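Local coordinates for insecticidal protein (Brevibacillus laterosporus, PDB 7ML9) that probably kills insect larvae such as the western corn rootworm by assembling into a beta-barrel pore, as related epsilon-toxin-like proteins of the aerolysin class do, at residues 82-87 / 224-229. Numbering follows the deposited sequence.
Sequences RISQYK and GGIAWR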
# COMPACT_ATOMS: atom_id res chain seq x y z
N ARG A 82 28.06 -6.12 -15.72
CA ARG A 82 28.33 -5.75 -14.33
C ARG A 82 27.59 -6.63 -13.34
O ARG A 82 28.00 -6.72 -12.17
CB ARG A 82 27.94 -4.29 -14.09
CG ARG A 82 28.84 -3.25 -14.73
CD ARG A 82 30.18 -3.21 -13.99
NE ARG A 82 31.05 -2.15 -14.50
CZ ARG A 82 32.30 -1.97 -14.09
NH1 ARG A 82 32.82 -2.78 -13.16
NH2 ARG A 82 33.04 -0.99 -14.58
N ILE A 83 26.50 -7.27 -13.75
CA ILE A 83 25.71 -8.12 -12.87
C ILE A 83 25.38 -9.43 -13.57
O ILE A 83 25.00 -9.44 -14.74
CB ILE A 83 24.40 -7.42 -12.43
CG1 ILE A 83 24.73 -6.16 -11.61
CG2 ILE A 83 23.54 -8.39 -11.62
CD1 ILE A 83 25.26 -6.48 -10.22
N SER A 84 25.54 -10.54 -12.87
CA SER A 84 25.09 -11.82 -13.39
C SER A 84 24.24 -12.49 -12.34
O SER A 84 24.28 -12.12 -11.17
CB SER A 84 26.27 -12.73 -13.80
OG SER A 84 26.98 -13.17 -12.65
N GLN A 85 23.46 -13.49 -12.78
CA GLN A 85 22.56 -14.24 -11.92
C GLN A 85 21.54 -13.33 -11.24
O GLN A 85 21.13 -13.57 -10.10
CB GLN A 85 23.33 -15.05 -10.86
CG GLN A 85 24.00 -16.30 -11.40
CD GLN A 85 25.00 -16.87 -10.42
OE1 GLN A 85 24.64 -17.23 -9.29
NE2 GLN A 85 26.25 -16.97 -10.83
N TYR A 86 21.12 -12.28 -11.94
CA TYR A 86 20.11 -11.37 -11.40
C TYR A 86 18.77 -12.08 -11.33
O TYR A 86 18.34 -12.71 -12.30
CB TYR A 86 20.01 -10.11 -12.26
CG TYR A 86 18.84 -9.23 -11.87
CD1 TYR A 86 18.92 -8.40 -10.76
CD2 TYR A 86 17.65 -9.25 -12.59
CE1 TYR A 86 17.83 -7.60 -10.39
CE2 TYR A 86 16.56 -8.46 -12.22
CZ TYR A 86 16.66 -7.63 -11.12
OH TYR A 86 15.58 -6.84 -10.75
N LYS A 87 18.09 -11.98 -10.18
CA LYS A 87 16.87 -12.74 -9.96
C LYS A 87 16.00 -11.99 -8.96
O LYS A 87 16.51 -11.49 -7.96
CB LYS A 87 17.20 -14.14 -9.44
CG LYS A 87 16.00 -15.04 -9.22
CD LYS A 87 16.45 -16.49 -9.16
CE LYS A 87 15.32 -17.44 -9.53
NZ LYS A 87 14.41 -17.64 -8.37
N GLY A 224 18.59 -11.13 -6.08
CA GLY A 224 19.89 -11.77 -6.01
C GLY A 224 20.76 -11.37 -7.20
O GLY A 224 20.28 -10.78 -8.17
N GLY A 225 22.05 -11.65 -7.09
CA GLY A 225 22.96 -11.30 -8.17
C GLY A 225 24.40 -11.29 -7.72
O GLY A 225 24.71 -11.37 -6.52
N ILE A 226 25.28 -11.19 -8.72
CA ILE A 226 26.74 -11.19 -8.55
C ILE A 226 27.27 -9.94 -9.23
O ILE A 226 27.01 -9.72 -10.42
CB ILE A 226 27.39 -12.44 -9.19
CG1 ILE A 226 26.82 -13.74 -8.62
CG2 ILE A 226 28.92 -12.38 -9.03
CD1 ILE A 226 27.06 -13.90 -7.13
N ALA A 227 28.04 -9.13 -8.49
CA ALA A 227 28.56 -7.87 -9.03
C ALA A 227 29.97 -8.07 -9.56
O ALA A 227 30.84 -8.60 -8.85
CB ALA A 227 28.55 -6.76 -7.97
N TRP A 228 30.22 -7.60 -10.79
CA TRP A 228 31.50 -7.86 -11.47
C TRP A 228 32.30 -6.57 -11.53
O TRP A 228 31.81 -5.54 -12.01
CB TRP A 228 31.26 -8.45 -12.88
CG TRP A 228 30.82 -9.87 -12.80
CD1 TRP A 228 29.54 -10.33 -12.58
CD2 TRP A 228 31.66 -11.03 -12.86
NE1 TRP A 228 29.54 -11.69 -12.49
CE2 TRP A 228 30.83 -12.15 -12.66
CE3 TRP A 228 33.03 -11.23 -13.06
CZ2 TRP A 228 31.32 -13.46 -12.67
CZ3 TRP A 228 33.51 -12.52 -13.06
CH2 TRP A 228 32.66 -13.62 -12.87
N ARG A 229 33.55 -6.63 -11.04
CA ARG A 229 34.42 -5.47 -10.94
C ARG A 229 35.86 -5.91 -11.24
O ARG A 229 36.26 -7.02 -10.90
CB ARG A 229 34.44 -4.85 -9.52
CG ARG A 229 33.18 -4.15 -9.07
CD ARG A 229 32.22 -5.10 -8.36
NE ARG A 229 32.78 -5.64 -7.13
CZ ARG A 229 33.00 -6.94 -6.94
NH1 ARG A 229 32.71 -7.81 -7.90
NH2 ARG A 229 33.52 -7.35 -5.79
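Trp228 turns the NE1 edge of its indole to Ser84, NE1 giving a nearly straight hydrogen bond (160°) to Ser84 OG at 3.0 Å. The acceptor lies close to the ring plane, so the bond restrains the indole's rotation. Ser84 OG sits between its own backbone N and carbonyl carbon (chi1 69°), a crowded position that brings the oxygen to the indole and also against Ile226 CB. Along the backbone the segments run antiparallel: Ser84 and Ile226 form a hydrogen-bonded pair, with Ser84 N to Ile226 O at 3.0 Å and Ile226 N to Ser84 O at 2.8 Å. Between Ser84 and Lys87 a beta bulge shifts the register by one residue, the chain turning a corner at Gln85, and the ladder resumes where Gly224 N meets Lys87 O at 2.8 Å. Gln85 runs alongside Ile226, its amide end against CG1. Gly225 lies across from the bulge in a conformation glycine adopts readily, its CA donating CA-H...O contacts to Ser84 O (3.4 Å) and Gln85 O (3.5 Å). Ile83 CD1 touches Ala227 CB at 4.0 Å, and both side chains also touch helix 242-252. Arg82 bends at chi2 (-72°), so that NH1 reaches Trp228 O at 3.2 Å, in the guanidinium plane and on a carbonyl lone pair; NH1 also forms a salt bridge with Glu40, and NE one with Asp56. The contact thus adds 82-87 to strand 201-229, whose other neighbour here is strand 238-241, and the two carboxylates probably keep Arg82 charged and hold its guanidinium in place for Trp228 O.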